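PDB 3H6E: carbohydrate kinase, FGGY from Novosphingobium aromaticivorans, which probably acts as a carbohydrate kinase of the FGGY family, probably transferring a phosphate group to a sugar or related substrate. Local coordinates for residues N358-E361 and E365-A368; P329-H334 and D458-R463. All blocks are in the same frame, centred on the assembly; numbering follows the deposited sequence.

Contact 1: N358-E361 and E365-A368; sequences NRPE and ERRA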
ATOM      1  N   ASN A 358      29.580  18.402  -7.412  1.00 45.22           N
ATOM      2  CA  ASN A 358      29.954  18.281  -8.810  1.00 46.92           C
ATOM      3  C   ASN A 358      28.689  18.030  -9.622  1.00 46.97           C
ATOM      4  O   ASN A 358      28.521  16.977 -10.240  1.00 46.63           O
ATOM      5  CB  ASN A 358      30.968  17.154  -9.008  1.00 47.52           C
ATOM      6  CG  ASN A 358      32.162  17.278  -8.080  1.00 48.42           C
ATOM      7  OD1 ASN A 358      32.399  18.333  -7.488  1.00 48.62           O
ATOM      8  ND2 ASN A 358      32.922  16.198  -7.946  1.00 50.12           N
ATOM      9  N   ARG A 359      27.788  19.004  -9.584  1.00 45.80           N
ATOM     10  CA  ARG A 359      26.532  18.913 -10.312  1.00 45.38           C
ATOM     11  C   ARG A 359      26.793  18.774 -11.803  1.00 42.85           C
ATOM     12  O   ARG A 359      27.507  19.583 -12.391  1.00 43.57           O
ATOM     13  CB  ARG A 359      25.662  20.139 -10.012  1.00 44.98           C
ATOM     14  CG  ARG A 359      24.653  20.502 -11.091  1.00 44.47           C
ATOM     15  CD  ARG A 359      23.321  20.882 -10.461  1.00 45.33           C
ATOM     16  NE  ARG A 359      22.665  22.002 -11.128  1.00 50.45           N
ATOM     17  CZ  ARG A 359      22.286  23.115 -10.507  1.00 55.04           C
ATOM     18  NH1 ARG A 359      22.492  23.252  -9.201  1.00 51.72           N
ATOM     19  NH2 ARG A 359      21.690  24.090 -11.183  1.00 53.47           N
ATOM     20  N   PRO A 360      26.226  17.727 -12.419  1.00 44.85           N
ATOM     21  CA  PRO A 360      26.369  17.558 -13.867  1.00 46.54           C
ATOM     22  C   PRO A 360      25.591  18.668 -14.550  1.00 46.60           C
ATOM     23  O   PRO A 360      24.596  19.138 -13.999  1.00 46.61           O
ATOM     24  CB  PRO A 360      25.707  16.199 -14.138  1.00 44.22           C
ATOM     25  CG  PRO A 360      25.490  15.569 -12.788  1.00 45.82           C
ATOM     26  CD  PRO A 360      25.356  16.702 -11.825  1.00 43.16           C
ATOM     27  N   GLU A 361      26.036  19.094 -15.724  1.00 47.74           N
ATOM     28  CA  GLU A 361      25.375  20.200 -16.401  1.00 49.18           C
ATOM     29  C   GLU A 361      24.490  19.721 -17.545  1.00 46.25           C
ATOM     30  O   GLU A 361      23.826  20.518 -18.206  1.00 48.65           O
ATOM     31  CB  GLU A 361      26.403  21.232 -16.867  1.00 50.96           C
ATOM     32  CG  GLU A 361      27.000  22.029 -15.716  1.00 50.95           C
ATOM     33  CD  GLU A 361      28.340  22.648 -16.060  1.00 53.81           C
ATOM     34  OE1 GLU A 361      28.732  22.593 -17.245  1.00 56.65           O
ATOM     35  OE2 GLU A 361      29.001  23.181 -15.141  1.00 50.62           O
ATOM     36  N   GLU A 365      23.157  12.887 -17.318  1.00 43.55           N
ATOM     37  CA  GLU A 365      24.026  12.631 -16.176  1.00 43.44           C
ATOM     38  C   GLU A 365      23.364  13.071 -14.879  1.00 43.08           C
ATOM     39  O   GLU A 365      23.633  12.515 -13.815  1.00 43.69           O
ATOM     40  CB  GLU A 365      25.374  13.330 -16.347  1.00 45.08           C
ATOM     41  CG  GLU A 365      26.249  12.726 -17.430  1.00 47.11           C
ATOM     42  CD  GLU A 365      27.675  13.240 -17.383  1.00 51.35           C
ATOM     43  OE1 GLU A 365      27.978  14.078 -16.507  1.00 51.24           O
ATOM     44  OE2 GLU A 365      28.492  12.802 -18.223  1.00 53.53           O
ATOM     45  N   ARG A 366      22.499  14.074 -14.972  1.00 42.64           N
ATOM     46  CA  ARG A 366      21.753  14.529 -13.809  1.00 41.30           C
ATOM     47  C   ARG A 366      20.607  13.555 -13.547  1.00 38.29           C
ATOM     48  O   ARG A 366      20.291  13.243 -12.402  1.00 36.93           O
ATOM     49  CB  ARG A 366      21.233  15.955 -14.021  1.00 40.76           C
ATOM     50  CG  ARG A 366      21.462  16.868 -12.823  1.00 43.64           C
ATOM     51  CD  ARG A 366      20.913  18.277 -13.035  1.00 43.81           C
ATOM     52  NE  ARG A 366      21.436  18.903 -14.245  1.00 46.11           N
ATOM     53  CZ  ARG A 366      21.594  20.215 -14.397  1.00 48.03           C
ATOM     54  NH1 ARG A 366      21.284  21.045 -13.407  1.00 48.83           N
ATOM     55  NH2 ARG A 366      22.073  20.698 -15.537  1.00 47.37           N
ATOM     56  N   ARG A 367      20.006  13.061 -14.625  1.00 38.70           N
ATOM     57  CA  ARG A 367      18.914  12.100 -14.540  1.00 38.11           C
ATOM     58  C   ARG A 367      19.410  10.733 -14.073  1.00 39.37           C
ATOM     59  O   ARG A 367      18.700  10.001 -13.382  1.00 37.53           O
ATOM     60  CB  ARG A 367      18.214  11.961 -15.894  1.00 39.41           C
ATOM     61  CG  ARG A 367      17.428  13.185 -16.335  1.00 36.95           C
ATOM     62  CD  ARG A 367      16.281  12.776 -17.237  1.00 35.85           C
ATOM     63  NE  ARG A 367      16.739  12.240 -18.514  1.00 36.04           N
ATOM     64  CZ  ARG A 367      16.037  11.394 -19.262  1.00 37.86           C
ATOM     65  NH1 ARG A 367      14.850  10.969 -18.851  1.00 35.83           N
ATOM     66  NH2 ARG A 367      16.527  10.960 -20.416  1.00 37.94           N
ATOM     67  N   ALA A 368      20.629  10.386 -14.466  1.00 40.88           N
ATOM     68  CA  ALA A 368      21.218   9.118 -14.063  1.00 39.07           C
ATOM     69  C   ALA A 368      21.589   9.171 -12.586  1.00 37.14           C
ATOM     70  O   ALA A 368      21.366   8.214 -11.842  1.00 33.88           O
ATOM     71  CB  ALA A 368      22.433   8.803 -14.915  1.00 40.68           C
TER
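Pro360 and Arg366 bring together the two sides of a strand-to-helix connection in the C-terminal domain of this FGGY kinase, a member of the actin-like ATPase clan. The proline ring packs on the first turn of helix 363-384, where the chain turns out of strand 355-357 through the loop 358-361. The pyrrolidine ring lies against the helix through three carbons: CB of Pro360 is 3.6 Å from CB of Glu365, CG faces the Glu365 carbonyl, and CD of Pro360 reaches CG of Arg366 at 4.0 Å. Glu365 then runs on extended past the ring, where its carboxylate forms a long, weak ion pair with Arg336.

Arg366 turns back over the loop, its chain bending at chi3 (-55°). Pro360 O sits 3.0 Å above one face of the Arg366 guanidinium, offset toward the rim, so the N-H bonds, which lie in the guanidinium plane, do not point at it and the approach is not a good hydrogen bond. Trp363 adds a cation-pi contact to the same group. Arg359 crosses nearby with its guanidinium plane turned 43° from that of Arg366; Arg359 NE and Arg366 NH1 are both donors on positively charged groups, and their close modelled spacing is doubtful. At the guanidinium edge and in its plane, NH2 of Arg366 lies 3.2 Å from Glu361 O.

Contact 2: P329-H334 and D458-R463; sequences PEVLRH and DTYRNR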
ATOM      1  N   PRO A 329      28.745   5.704 -15.753  1.00 46.33           N
ATOM      2  CA  PRO A 329      30.202   5.625 -15.596  1.00 48.34           C
ATOM      3  C   PRO A 329      30.849   6.956 -15.210  1.00 51.28           C
ATOM      4  O   PRO A 329      31.589   7.002 -14.227  1.00 52.15           O
ATOM      5  CB  PRO A 329      30.670   5.183 -16.982  1.00 47.86           C
ATOM      6  CG  PRO A 329      29.548   4.340 -17.483  1.00 46.53           C
ATOM      7  CD  PRO A 329      28.281   4.952 -16.934  1.00 45.81           C
ATOM      8  N   GLU A 330      30.570   8.016 -15.966  1.00 51.22           N
ATOM      9  CA  GLU A 330      31.169   9.327 -15.698  1.00 53.05           C
ATOM     10  C   GLU A 330      30.638  10.011 -14.434  1.00 52.08           C
ATOM     11  O   GLU A 330      31.383  10.708 -13.744  1.00 52.81           O
ATOM     12  CB  GLU A 330      31.040  10.245 -16.918  1.00 54.60           C
ATOM     13  CG  GLU A 330      32.365  10.513 -17.632  1.00 56.69           C
ATOM     14  CD  GLU A 330      33.512   9.665 -17.092  1.00 61.82           C
ATOM     15  OE1 GLU A 330      33.830   8.622 -17.706  1.00 61.86           O
ATOM     16  OE2 GLU A 330      34.091  10.044 -16.048  1.00 62.05           O
ATOM     17  N   VAL A 331      29.356   9.816 -14.137  1.00 49.95           N
ATOM     18  CA  VAL A 331      28.778  10.312 -12.891  1.00 48.54           C
ATOM     19  C   VAL A 331      29.554   9.729 -11.723  1.00 47.70           C
ATOM     20  O   VAL A 331      30.007  10.438 -10.823  1.00 46.99           O
ATOM     21  CB  VAL A 331      27.308   9.883 -12.747  1.00 48.56           C
ATOM     22  CG1 VAL A 331      26.853  10.007 -11.295  1.00 44.85           C
ATOM     23  CG2 VAL A 331      26.418  10.705 -13.664  1.00 47.36           C
ATOM     24  N   LEU A 332      29.694   8.413 -11.771  1.00 48.96           N
ATOM     25  CA  LEU A 332      30.391   7.631 -10.769  1.00 50.22           C
ATOM     26  C   LEU A 332      31.776   8.200 -10.470  1.00 52.20           C
ATOM     27  O   LEU A 332      32.061   8.612  -9.341  1.00 52.82           O
ATOM     28  CB  LEU A 332      30.520   6.199 -11.293  1.00 52.30           C
ATOM     29  CG  LEU A 332      30.317   4.990 -10.382  1.00 50.09           C
ATOM     30  CD1 LEU A 332      29.680   5.390  -9.078  1.00 49.15           C
ATOM     31  CD2 LEU A 332      29.466   3.954 -11.109  1.00 47.52           C
ATOM     32  N   ARG A 333      32.627   8.238 -11.493  1.00 51.45           N
ATOM     33  CA  ARG A 333      34.045   8.535 -11.299  1.00 55.48           C
ATOM     34  C   ARG A 333      34.381  10.007 -11.058  1.00 56.24           C
ATOM     35  O   ARG A 333      35.512  10.335 -10.692  1.00 54.79           O
ATOM     36  CB  ARG A 333      34.883   7.967 -12.451  1.00 57.68           C
ATOM     37  CG  ARG A 333      34.894   6.441 -12.501  1.00 60.46           C
ATOM     38  CD  ARG A 333      36.224   5.900 -13.016  1.00 64.76           C
ATOM     39  NE  ARG A 333      36.347   4.453 -12.836  1.00 67.60           N
ATOM     40  CZ  ARG A 333      36.436   3.576 -13.834  1.00 64.62           C
ATOM     41  NH1 ARG A 333      36.427   3.996 -15.092  1.00 62.73           N
ATOM     42  NH2 ARG A 333      36.546   2.280 -13.574  1.00 59.96           N
ATOM     43  N   HIS A 334      33.410  10.893 -11.260  1.00 53.40           N
ATOM     44  CA  HIS A 334      33.617  12.301 -10.940  1.00 53.34           C
ATOM     45  C   HIS A 334      32.999  12.662  -9.596  1.00 51.94           C
ATOM     46  O   HIS A 334      33.059  13.813  -9.167  1.00 50.93           O
ATOM     47  CB  HIS A 334      33.065  13.214 -12.037  1.00 53.51           C
ATOM     48  CG  HIS A 334      33.981  13.370 -13.211  1.00 54.54           C
ATOM     49  ND1 HIS A 334      33.649  12.935 -14.476  1.00 56.39           N
ATOM     50  CD2 HIS A 334      35.220  13.905 -13.309  1.00 56.96           C
ATOM     51  CE1 HIS A 334      34.642  13.201 -15.305  1.00 57.95           C
ATOM     52  NE2 HIS A 334      35.609  13.789 -14.623  1.00 58.22           N
ATOM     53  N   ASP A 458      30.859   1.103  -4.551  1.00 49.87           N
ATOM     54  CA  ASP A 458      31.301   1.190  -3.161  1.00 50.76           C
ATOM     55  C   ASP A 458      31.959   2.533  -2.881  1.00 50.09           C
ATOM     56  O   ASP A 458      31.521   3.276  -2.004  1.00 50.82           O
ATOM     57  CB  ASP A 458      32.285   0.071  -2.821  1.00 51.04           C
ATOM     58  CG  ASP A 458      31.595  -1.214  -2.418  1.00 47.87           C
ATOM     59  OD1 ASP A 458      32.107  -2.295  -2.775  1.00 52.04           O
ATOM     60  OD2 ASP A 458      30.547  -1.145  -1.743  1.00 45.90           O
ATOM     61  N   THR A 459      33.024   2.827  -3.619  1.00 50.39           N
ATOM     62  CA  THR A 459      33.720   4.100  -3.492  1.00 51.66           C
ATOM     63  C   THR A 459      32.696   5.223  -3.514  1.00 50.57           C
ATOM     64  O   THR A 459      32.725   6.128  -2.682  1.00 51.57           O
ATOM     65  CB  THR A 459      34.718   4.306  -4.649  1.00 53.28           C
ATOM     66  OG1 THR A 459      35.492   3.114  -4.833  1.00 55.94           O
ATOM     67  CG2 THR A 459      35.647   5.478  -4.361  1.00 51.80           C
ATOM     68  N   TYR A 460      31.780   5.139  -4.472  1.00 50.70           N
ATOM     69  CA  TYR A 460      30.705   6.112  -4.623  1.00 48.53           C
ATOM     70  C   TYR A 460      29.853   6.205  -3.363  1.00 46.69           C
ATOM     71  O   TYR A 460      29.740   7.273  -2.761  1.00 46.68           O
ATOM     72  CB  TYR A 460      29.833   5.726  -5.814  1.00 46.97           C
ATOM     73  CG  TYR A 460      28.861   6.790  -6.269  1.00 46.67           C
ATOM     74  CD1 TYR A 460      29.263   7.805  -7.132  1.00 46.67           C
ATOM     75  CD2 TYR A 460      27.535   6.765  -5.859  1.00 44.77           C
ATOM     76  CE1 TYR A 460      28.372   8.769  -7.563  1.00 46.42           C
ATOM     77  CE2 TYR A 460      26.636   7.727  -6.284  1.00 43.93           C
ATOM     78  CZ  TYR A 460      27.058   8.725  -7.135  1.00 43.97           C
ATOM     79  OH  TYR A 460      26.163   9.678  -7.560  1.00 37.75           O
ATOM     80  N   ARG A 461      29.255   5.086  -2.960  1.00 48.31           N
ATOM     81  CA  ARG A 461      28.412   5.082  -1.770  1.00 48.87           C
ATOM     82  C   ARG A 461      29.202   5.469  -0.533  1.00 48.06           C
ATOM     83  O   ARG A 461      28.684   6.149   0.351  1.00 46.60           O
ATOM     84  CB  ARG A 461      27.745   3.726  -1.538  1.00 47.41           C
ATOM     85  CG  ARG A 461      26.907   3.714  -0.262  1.00 48.32           C
ATOM     86  CD  ARG A 461      26.091   2.442  -0.093  1.00 44.81           C
ATOM     87  NE  ARG A 461      26.767   1.453   0.740  1.00 49.12           N
ATOM     88  CZ  ARG A 461      26.138   0.480   1.392  1.00 44.74           C
ATOM     89  NH1 ARG A 461      24.818   0.374   1.310  1.00 38.69           N
ATOM     90  NH2 ARG A 461      26.826  -0.380   2.132  1.00 41.91           N
ATOM     91  N   ASN A 462      30.451   5.022  -0.472  1.00 50.03           N
ATOM     92  CA  ASN A 462      31.331   5.376   0.634  1.00 50.43           C
ATOM     93  C   ASN A 462      31.474   6.890   0.757  1.00 48.75           C
ATOM     94  O   ASN A 462      31.305   7.451   1.842  1.00 47.39           O
ATOM     95  CB  ASN A 462      32.696   4.705   0.481  1.00 49.82           C
ATOM     96  CG  ASN A 462      32.660   3.232   0.836  1.00 50.38           C
ATOM     97  OD1 ASN A 462      32.012   2.834   1.802  1.00 48.97           O
ATOM     98  ND2 ASN A 462      33.363   2.415   0.057  1.00 50.52           N
ATOM     99  N   ARG A 463      31.773   7.546  -0.362  1.00 48.93           N
ATOM    100  CA  ARG A 463      31.818   9.003  -0.392  1.00 49.86           C
ATOM    101  C   ARG A 463      30.469   9.594   0.014  1.00 48.38           C
ATOM    102  O   ARG A 463      30.394  10.419   0.924  1.00 47.12           O
ATOM    103  CB  ARG A 463      32.241   9.519  -1.773  1.00 50.50           C
ATOM    104  CG  ARG A 463      33.726   9.847  -1.876  1.00 55.39           C
ATOM    105  CD  ARG A 463      34.547   8.673  -2.393  1.00 54.95           C
ATOM    106  NE  ARG A 463      35.182   8.964  -3.680  1.00 56.46           N
ATOM    107  CZ  ARG A 463      34.621   8.755  -4.868  1.00 57.60           C
ATOM    108  NH1 ARG A 463      33.396   8.250  -4.960  1.00 54.04           N
ATOM    109  NH2 ARG A 463      35.290   9.053  -5.974  1.00 60.47           N
TER
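Tyr460 carries the contact of helix 457-468 with Val331 and Leu332 of helix 328-333, and the pair illustrates how one aromatic residue can join helices far apart in sequence. Segment 329-334 belongs to the C-terminal FGGY kinase domain region, and helix 457-468, at the C-terminal end of the chain, packs on it. The apolar part comes first. With CG anti to the backbone N (chi1 -168°), the Tyr460 ring reaches in among the residues of the other helix. Val331 crosses its outer end, CG1 standing 3.8 Å from the Tyr460 OH and 4.2 Å from CE1. Leu332 approaches the inner part of the ring obliquely with CD1, but the modelled spacing there is too short for two carbons and its detail is doubtful. Helix 363-384 adds to this buried cluster, Ala369 touching Val331 and Leu372 touching Tyr460.

A backbone carbonyl also meets the ring: Leu332 O lies at its edge, in plane, 3.7 Å from Tyr460 CD1.

The hydrogen bonds run within each segment or to a residue beyond them. The Tyr460 hydroxyl is bonded to the backbone O of Arg336. Glu330 O receives His334 ND1 at 3.3 Å and also His334 N, the two donors coming from opposite faces of the carbonyl plane. In the other helix, Arg463 NH1 makes a weak bond to Thr459 O at 3.2 Å. Replacing Tyr460 by an alanine is likely to open a gap beside Val331 and Leu332 and leave Arg336 O without its hydroxyl partner.

No hydrogen bond spans the two segments, consistent with direct contact that rests mainly on apolar burial, the tyrosine hydroxyl being satisfied by Arg336 O.

How the contacts relate
After the N-terminal domain and the first strands of the C-terminal one, the chain reaches helix 328-333, passes strand 355-357 and the loop 358-361, and enters helix 363-384, where contact 1 closes a very short loop with three residues between its segments. Much later helix 457-468, near the C-terminal end, returns to 329-334 and closes contact 2. Contact 1 is thus nested inside the loop of contact 2. Their centres lie about 12 Å apart on the same side of the chain's centre. Asn358 ND2 probably bonds His334 O and Glu365 packs beside Glu330 and Val331, joining 328-333 to the loop and to helix 363-384, while contact 2 itself brings in helix 457-468.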